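PDB 1TWI: diaminopimelate decarboxylase from Methanocaldococcus jannaschii, which catalyses the pyridoxal 5'-phosphate-dependent decarboxylation of meso-diaminopimelate to L-lysine, the last step of lysine biosynthesis by the diaminopimelate pathway. Local coordinates for residues F14-G18 and Y19-E23; S101-S105 and K106-F110; K191-K194 and M195-M199. All coordinates share one frame; numbering follows the deposited sequence.

Contact 1 (F14-G18 and Y19-E23); sequences FFIDG and YDAIE
The ring of Phe15 lies over the backbone of Asp20, its partner in a non-hydrogen-bonded antiparallel pair. Asp20 CA sits 4.0 Å from the ring centroid and 25° off the ring normal, a CH-pi contact displaced toward the rim, and Asp20 N comes to 3.4 Å from Phe15 CD2. With CG beside the backbone N (chi1 -75°), the Phe15 ring leans across to the neighbouring strand, and its CZ comes to 3.8 Å from Asp20 OD2, ring and carboxylate planes 68° apart.

Tyr19, paired with Ile16, points to the other face of the hairpin. Its ring lies alongside the turn, where CD2 approaches Asp17 O at 3.4 Å, while Ile16 O lies at the ring edge. Where the strand passes into the helix, Ala21 CB packs against Phe14 CD2 at 3.8 Å.

The backbone fixes this register. Ile16 and Tyr19 exchange two hydrogen bonds, Ile16 N to Tyr19 O and Tyr19 N to Ile16 O; a third, from Ala21 N to Phe14 O, is 2.9 Å long and nearly straight. Phe14 O also accepts from a water, which in turn receives Ile22 N and so ties the strand to the first turn of helix 21-28. Asp20 is the N-cap of that helix: its OD1 takes Glu23 N at 2.9 Å, and OD2 forms a salt bridge with Arg13.

Farther out, Asp17 OD2 bonds Ser36 and Thr406, and Tyr19 OH bonds Ser407 O, anchoring the loop to the mixed sheet. Positive phi at both Asp17 and Gly18 matches the type I' turn from Ile16 to Tyr19, characteristic of a tight two-residue beta hairpin, here leading directly into a capped helix.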
loop_
_atom_site.group_PDB
_atom_site.type_symbol
_atom_site.label_atom_id
_atom_site.label_comp_id
_atom_site.label_asym_id
_atom_site.label_seq_id
_atom_site.Cartn_x
_atom_site.Cartn_y
_atom_site.Cartn_z
ATOM N N PHE A 14 28.485 -7.751 6.609
ATOM C CA PHE A 14 27.428 -7.400 7.568
ATOM C C PHE A 14 26.835 -8.650 8.228
ATOM O O PHE A 14 26.512 -9.637 7.549
ATOM C CB PHE A 14 26.325 -6.616 6.815
ATOM C CG PHE A 14 25.172 -6.129 7.694
ATOM C CD1 PHE A 14 25.410 -5.306 8.779
ATOM C CD2 PHE A 14 23.841 -6.425 7.351
ATOM C CE1 PHE A 14 24.310 -4.743 9.542
ATOM C CE2 PHE A 14 22.749 -5.884 8.096
ATOM C CZ PHE A 14 23.001 -5.041 9.192
ATOM N N PHE A 15 26.637 -8.585 9.546
ATOM C CA PHE A 15 26.049 -9.690 10.333
ATOM C C PHE A 15 24.810 -9.259 11.130
ATOM O O PHE A 15 24.768 -8.123 11.614
ATOM C CB PHE A 15 27.086 -10.265 11.342
ATOM C CG PHE A 15 28.161 -11.159 10.665
ATOM C CD1 PHE A 15 29.185 -10.589 9.912
ATOM C CD2 PHE A 15 28.099 -12.535 10.771
ATOM C CE1 PHE A 15 30.153 -11.397 9.267
ATOM C CE2 PHE A 15 29.063 -13.379 10.136
ATOM C CZ PHE A 15 30.084 -12.811 9.390
ATOM N N ILE A 16 23.826 -10.158 11.284
ATOM C CA ILE A 16 22.625 -9.869 12.098
ATOM C C ILE A 16 22.561 -11.026 13.063
ATOM O O ILE A 16 22.455 -12.185 12.625
ATOM C CB ILE A 16 21.299 -9.846 11.245
ATOM C CG1 ILE A 16 21.424 -8.755 10.155
ATOM C CG2 ILE A 16 20.050 -9.643 12.229
ATOM C CD1 ILE A 16 20.513 -8.922 8.954
ATOM N N ASP A 17 22.655 -10.737 14.362
ATOM C CA ASP A 17 22.660 -11.788 15.373
ATOM C C ASP A 17 23.741 -12.835 15.144
ATOM O O ASP A 17 23.565 -14.015 15.496
ATOM C CB ASP A 17 21.319 -12.494 15.449
ATOM C CG ASP A 17 20.280 -11.650 16.136
ATOM O OD1 ASP A 17 20.627 -10.944 17.110
ATOM O OD2 ASP A 17 19.108 -11.709 15.726
ATOM N N GLY A 18 24.856 -12.411 14.550
ATOM C CA GLY A 18 25.910 -13.380 14.311
ATOM C C GLY A 18 25.785 -14.149 12.988
ATOM O O GLY A 18 26.698 -14.934 12.663
ATOM N N TYR A 19 24.691 -13.952 12.238
ATOM C CA TYR A 19 24.555 -14.645 10.951
ATOM C C TYR A 19 24.972 -13.738 9.780
ATOM O O TYR A 19 24.559 -12.591 9.679
ATOM C CB TYR A 19 23.114 -15.111 10.776
ATOM C CG TYR A 19 22.692 -16.061 11.874
ATOM C CD1 TYR A 19 23.033 -17.428 11.820
ATOM C CD2 TYR A 19 21.972 -15.610 12.993
ATOM C CE1 TYR A 19 22.652 -18.322 12.867
ATOM C CE2 TYR A 19 21.613 -16.495 14.025
ATOM C CZ TYR A 19 21.959 -17.844 13.936
ATOM O OH TYR A 19 21.566 -18.728 14.920
ATOM N N ASP A 20 25.801 -14.255 8.899
ATOM C CA ASP A 20 26.278 -13.500 7.721
ATOM C C ASP A 20 25.066 -13.088 6.826
ATOM O O ASP A 20 24.376 -13.951 6.294
ATOM C CB ASP A 20 27.220 -14.442 6.973
ATOM C CG ASP A 20 27.904 -13.808 5.815
ATOM O OD1 ASP A 20 27.222 -13.381 4.867
ATOM O OD2 ASP A 20 29.149 -13.774 5.848
ATOM N N ALA A 21 24.820 -11.797 6.620
ATOM C CA ALA A 21 23.630 -11.403 5.868
ATOM C C ALA A 21 23.622 -11.838 4.425
ATOM O O ALA A 21 22.552 -12.212 3.897
ATOM C CB ALA A 21 23.427 -9.898 5.919
ATOM N N ILE A 22 24.789 -11.748 3.787
ATOM C CA ILE A 22 24.896 -12.174 2.386
ATOM C C ILE A 22 24.579 -13.667 2.278
ATOM O O ILE A 22 23.907 -14.096 1.333
ATOM C CB ILE A 22 26.309 -11.873 1.822
ATOM C CG1 ILE A 22 26.478 -10.350 1.698
ATOM C CG2 ILE A 22 26.444 -12.453 0.384
ATOM C CD1 ILE A 22 27.919 -9.942 1.467
ATOM N N GLU A 23 25.061 -14.459 3.233
ATOM C CA GLU A 23 24.764 -15.906 3.220
ATOM C C GLU A 23 23.276 -16.143 3.448
ATOM O O GLU A 23 22.722 -17.094 2.923
ATOM C CB GLU A 23 25.587 -16.658 4.259
ATOM C CG GLU A 23 27.079 -16.696 3.877
ATOM C CD GLU A 23 27.895 -17.573 4.811
ATOM O OE1 GLU A 23 27.341 -18.083 5.829
ATOM O OE2 GLU A 23 29.089 -17.755 4.516
HETATM O O HOH W 1 27.232 -10.370 4.982
#

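Contact 2 (S101-S105 and K106-F110); sequences SNVPS and KKIVF
Val103 and Ile108 meet across a single 3-10 turn at Ser105 and Lys106, held by two successive i to i+3 backbone bonds, Lys107 N to Pro104 O at 2.8 Å and Ile108 N to Ser105 O. Both donors stand well above the plane of the carbonyl they use, by 50° and 63°. The turn belongs to the helix-to-strand link of a beta/alpha unit in the TIM-barrel domain: helix 92-100 ends in a Schellman motif, in which Asn102 has positive phi, and strand 108-110 then enters the parallel sheet between strands 86-89 and 130-133.

Val103 and Ile108 are both buried and point toward each other's segment. Val103 CG1, anti to the backbone N at chi1 179°, is carried onto Ile108 CG1 at 3.7 Å, the two side chains meeting at a slant. Ile108 CG1 also lies 3.5 Å from Pro104 O, so this methylene rests against the acceptor of the first turn bond. Beyond them, Leu95 and Ala98 of helix 92-100 and Val89 of strand 86-89 pack on Ile108, while Ala81 of helix 74-82 touches Val103.

The polar ends are secured outside the turn. Ser105 OG bonds both Lys99 NZ and Ala126 O, and the bent chain of Lys106 brings NZ to Asn127 O. Lys107 instead runs extended beyond CG to Gly84 O; on the way, its CD passes the proline ring, with Pro104 CG 4.1 Å from Lys107 CD.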
loop_
_atom_site.group_PDB
_atom_site.type_symbol
_atom_site.label_atom_id
_atom_site.label_comp_id
_atom_site.label_asym_id
_atom_site.label_seq_id
_atom_site.Cartn_x
_atom_site.Cartn_y
_atom_site.Cartn_z
ATOM N N SER A 101 -2.071 -16.756 19.318
ATOM C CA SER A 101 -0.667 -16.605 19.756
ATOM C C SER A 101 -0.558 -16.842 21.269
ATOM O O SER A 101 0.525 -16.720 21.843
ATOM C CB SER A 101 -0.181 -15.194 19.439
ATOM O OG SER A 101 -0.109 -14.999 18.029
ATOM N N ASN A 102 -1.697 -17.129 21.886
ATOM C CA ASN A 102 -1.804 -17.377 23.305
ATOM C C ASN A 102 -1.632 -16.167 24.229
ATOM O O ASN A 102 -1.192 -16.326 25.391
ATOM C CB ASN A 102 -0.805 -18.476 23.727
ATOM C CG ASN A 102 -1.376 -19.392 24.780
ATOM O OD1 ASN A 102 -2.563 -19.731 24.740
ATOM N ND2 ASN A 102 -0.531 -19.831 25.713
ATOM N N VAL A 103 -1.915 -14.976 23.715
ATOM C CA VAL A 103 -1.884 -13.761 24.543
ATOM C C VAL A 103 -3.094 -13.879 25.489
ATOM O O VAL A 103 -4.211 -14.123 25.056
ATOM C CB VAL A 103 -2.106 -12.463 23.706
ATOM C CG1 VAL A 103 -2.097 -11.241 24.626
ATOM C CG2 VAL A 103 -0.993 -12.316 22.649
ATOM N N PRO A 104 -2.876 -13.770 26.800
ATOM C CA PRO A 104 -3.965 -13.849 27.796
ATOM C C PRO A 104 -5.063 -12.776 27.474
ATOM O O PRO A 104 -4.758 -11.608 27.154
ATOM C CB PRO A 104 -3.250 -13.502 29.108
ATOM C CG PRO A 104 -1.794 -13.858 28.878
ATOM C CD PRO A 104 -1.551 -13.596 27.418
ATOM N N SER A 105 -6.324 -13.150 27.562
ATOM C CA SER A 105 -7.384 -12.226 27.272
ATOM C C SER A 105 -7.354 -10.952 28.120
ATOM O O SER A 105 -7.699 -9.895 27.643
ATOM C CB SER A 105 -8.726 -12.946 27.445
ATOM O OG SER A 105 -8.939 -13.685 26.254
ATOM N N LYS A 106 -6.909 -11.035 29.362
ATOM C CA LYS A 106 -6.869 -9.836 30.169
ATOM C C LYS A 106 -5.752 -8.906 29.760
ATOM O O LYS A 106 -5.582 -7.893 30.415
ATOM C CB LYS A 106 -6.721 -10.160 31.665
ATOM C CG LYS A 106 -8.031 -10.464 32.374
ATOM C CD LYS A 106 -9.231 -9.565 31.918
ATOM C CE LYS A 106 -10.057 -10.323 30.878
ATOM N NZ LYS A 106 -11.227 -9.533 30.474
ATOM N N LYS A 107 -4.948 -9.272 28.755
ATOM C CA LYS A 107 -3.907 -8.359 28.271
ATOM C C LYS A 107 -4.235 -7.957 26.828
ATOM O O LYS A 107 -3.360 -7.559 26.084
ATOM C CB LYS A 107 -2.512 -9.014 28.294
ATOM C CG LYS A 107 -2.007 -9.307 29.713
ATOM C CD LYS A 107 -0.591 -9.973 29.672
ATOM C CE LYS A 107 0.059 -10.063 31.090
ATOM N NZ LYS A 107 1.422 -10.694 31.009
ATOM N N ILE A 108 -5.490 -8.100 26.437
ATOM C CA ILE A 108 -5.877 -7.712 25.078
ATOM C C ILE A 108 -6.840 -6.524 25.107
ATOM O O ILE A 108 -7.872 -6.599 25.799
ATOM C CB ILE A 108 -6.553 -8.907 24.339
ATOM C CG1 ILE A 108 -5.517 -10.040 24.134
ATOM C CG2 ILE A 108 -7.016 -8.468 22.915
ATOM C CD1 ILE A 108 -6.118 -11.347 23.488
ATOM N N VAL A 109 -6.505 -5.445 24.376
ATOM C CA VAL A 109 -7.432 -4.300 24.265
ATOM C C VAL A 109 -7.736 -4.177 22.773
ATOM O O VAL A 109 -6.887 -4.444 21.910
ATOM C CB VAL A 109 -6.855 -2.932 24.821
ATOM C CG1 VAL A 109 -6.747 -3.042 26.411
ATOM C CG2 VAL A 109 -5.480 -2.621 24.218
ATOM N N PHE A 110 -8.966 -3.793 22.484
ATOM C CA PHE A 110 -9.451 -3.703 21.089
ATOM C C PHE A 110 -9.748 -2.238 20.704
ATOM O O PHE A 110 -10.637 -1.610 21.273
ATOM C CB PHE A 110 -10.744 -4.569 20.996
ATOM C CG PHE A 110 -11.149 -4.958 19.582
ATOM C CD1 PHE A 110 -10.765 -4.189 18.485
ATOM C CD2 PHE A 110 -11.980 -6.071 19.379
ATOM C CE1 PHE A 110 -11.205 -4.492 17.173
ATOM C CE2 PHE A 110 -12.425 -6.405 18.096
ATOM C CZ PHE A 110 -12.040 -5.603 16.970
#

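Contact 3 (K191-K194 and M195-M199); sequences KAIK and MALEM
Met195 lays its side chain against the carbonyl of Lys191, one helical turn back, and gives its own N-H to the same oxygen: Met195 N to Lys191 O measures 2.9 Å at 158°. Met195 CG lies 3.1 Å from Lys191 O. Two further i to i+4 bonds follow, Ala196 N to Ala192 O at 2.9 Å and Leu197 N to Ile193 O at 3.0 Å, each donor a little out of the carbonyl plane.

The pattern slackens at the C-terminal end of helix 188-198. Glu198 N reaches Lys194 O only through a weak bond of 3.3 Å, bent to 138°. Lys194 O also accepts from a water at 2.8 Å, which donates to Glu198 OE2 at 2.7 Å; the bend of the Glu198 chain at chi2 (-43°) helps place the carboxylate beside that water. Met199 N gives weak bonds to Met195 O and Ala196 O. The ammonium of Lys194 extends outward to a salt bridge with Glu238.

Buried Ile193 and the more exposed Leu197 lie side by side, pointing the same way, Ile193 CG2 4.2 Å from Leu197 CD1. Ile240 touches both residues, while Phe157 and Val204 receive Ala196, seating this barrel helix against strands 153-160 and 202-208. The chemistry implies a division of labour: water supplements the weak bond to Lys194 O in the last turn, whereas buried Ile193 and Ala196 pack on the sheet.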
loop_
_atom_site.group_PDB
_atom_site.type_symbol
_atom_site.label_atom_id
_atom_site.label_comp_id
_atom_site.label_asym_id
_atom_site.label_seq_id
_atom_site.Cartn_x
_atom_site.Cartn_y
_atom_site.Cartn_z
ATOM N N LYS A 191 -20.293 12.498 28.279
ATOM C CA LYS A 191 -21.644 11.992 27.938
ATOM C C LYS A 191 -21.603 10.465 27.664
ATOM O O LYS A 191 -22.444 9.704 28.165
ATOM C CB LYS A 191 -22.168 12.728 26.716
ATOM C CG LYS A 191 -23.553 12.313 26.199
ATOM C CD LYS A 191 -23.828 13.202 24.959
ATOM C CE LYS A 191 -24.608 12.443 23.885
ATOM N NZ LYS A 191 -26.075 12.422 24.082
ATOM N N ALA A 192 -20.597 10.019 26.902
ATOM C CA ALA A 192 -20.490 8.597 26.587
ATOM C C ALA A 192 -20.291 7.752 27.842
ATOM O O ALA A 192 -20.920 6.694 28.022
ATOM C CB ALA A 192 -19.321 8.342 25.574
ATOM N N ILE A 193 -19.397 8.182 28.718
ATOM C CA ILE A 193 -19.154 7.396 29.905
ATOM C C ILE A 193 -20.379 7.405 30.839
ATOM O O ILE A 193 -20.672 6.380 31.480
ATOM C CB ILE A 193 -17.876 7.915 30.661
ATOM C CG1 ILE A 193 -16.644 7.628 29.784
ATOM C CG2 ILE A 193 -17.768 7.291 32.075
ATOM C CD1 ILE A 193 -15.416 8.281 30.276
ATOM N N LYS A 194 -21.079 8.536 30.950
ATOM C CA LYS A 194 -22.251 8.532 31.842
ATOM C C LYS A 194 -23.340 7.618 31.225
ATOM O O LYS A 194 -24.061 6.932 31.957
ATOM C CB LYS A 194 -22.751 9.978 32.040
ATOM C CG LYS A 194 -21.962 10.668 33.159
ATOM C CD LYS A 194 -22.462 12.085 33.435
ATOM C CE LYS A 194 -21.793 12.590 34.687
ATOM N NZ LYS A 194 -22.375 13.903 35.136
ATOM N N MET A 195 -23.442 7.620 29.891
ATOM C CA MET A 195 -24.382 6.712 29.211
ATOM C C MET A 195 -24.022 5.269 29.532
ATOM O O MET A 195 -24.893 4.441 29.852
ATOM C CB MET A 195 -24.326 6.902 27.674
ATOM C CG MET A 195 -24.958 8.214 27.211
ATOM S SD MET A 195 -25.096 8.293 25.392
ATOM C CE MET A 195 -25.427 6.506 24.983
ATOM N N ALA A 196 -22.727 4.931 29.448
ATOM C CA ALA A 196 -22.338 3.555 29.725
ATOM C C ALA A 196 -22.665 3.148 31.159
ATOM O O ALA A 196 -22.977 1.992 31.405
ATOM C CB ALA A 196 -20.803 3.345 29.480
ATOM N N LEU A 197 -22.549 4.072 32.104
ATOM C CA LEU A 197 -22.836 3.685 33.504
ATOM C C LEU A 197 -24.322 3.365 33.703
ATOM O O LEU A 197 -24.660 2.626 34.620
ATOM C CB LEU A 197 -22.396 4.795 34.460
ATOM C CG LEU A 197 -20.869 4.955 34.483
ATOM C CD1 LEU A 197 -20.476 6.275 35.105
ATOM C CD2 LEU A 197 -20.264 3.838 35.214
ATOM N N GLU A 198 -25.187 3.907 32.851
ATOM C CA GLU A 198 -26.624 3.631 32.917
ATOM C C GLU A 198 -26.964 2.363 32.130
ATOM O O GLU A 198 -27.999 1.752 32.348
ATOM C CB GLU A 198 -27.444 4.811 32.386
ATOM C CG GLU A 198 -27.252 6.078 33.240
ATOM C CD GLU A 198 -27.263 5.798 34.779
ATOM O OE1 GLU A 198 -28.364 5.531 35.327
ATOM O OE2 GLU A 198 -26.164 5.841 35.448
ATOM N N MET A 199 -26.083 1.932 31.231
ATOM C CA MET A 199 -26.366 0.714 30.467
ATOM C C MET A 199 -26.192 -0.502 31.362
ATOM O O MET A 199 -25.362 -0.482 32.245
ATOM C CB MET A 199 -25.420 0.621 29.277
ATOM C CG MET A 199 -25.836 1.560 28.208
ATOM S SD MET A 199 -24.536 1.682 27.004
ATOM C CE MET A 199 -25.347 2.701 25.869
HETATM O O HOH W 2 -24.919 7.984 34.362
#

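The three contacts follow one another along the chain and none touches another. Contacts 2 and 3 both fall within the pyridoxal-binding barrel domain, their centres 25 Å apart: contact 2 turns from a helix into strand 108-110, and contact 3 closes the helix that precedes strand 202-208, in the same parallel sheet. Contact 1 lies 34 Å from contact 2 and 55 Å from contact 3 between centres. In contact 2 the side chain of Ile108 is about 12 Å from bound pyridoxal phosphate; contacts 1 and 3 lie away from the cofactor and substrate sites. Contacts 2 and 3 thus join helices to strands of the cofactor-carrying barrel, whereas contact 1 belongs to the separate beta-rich part.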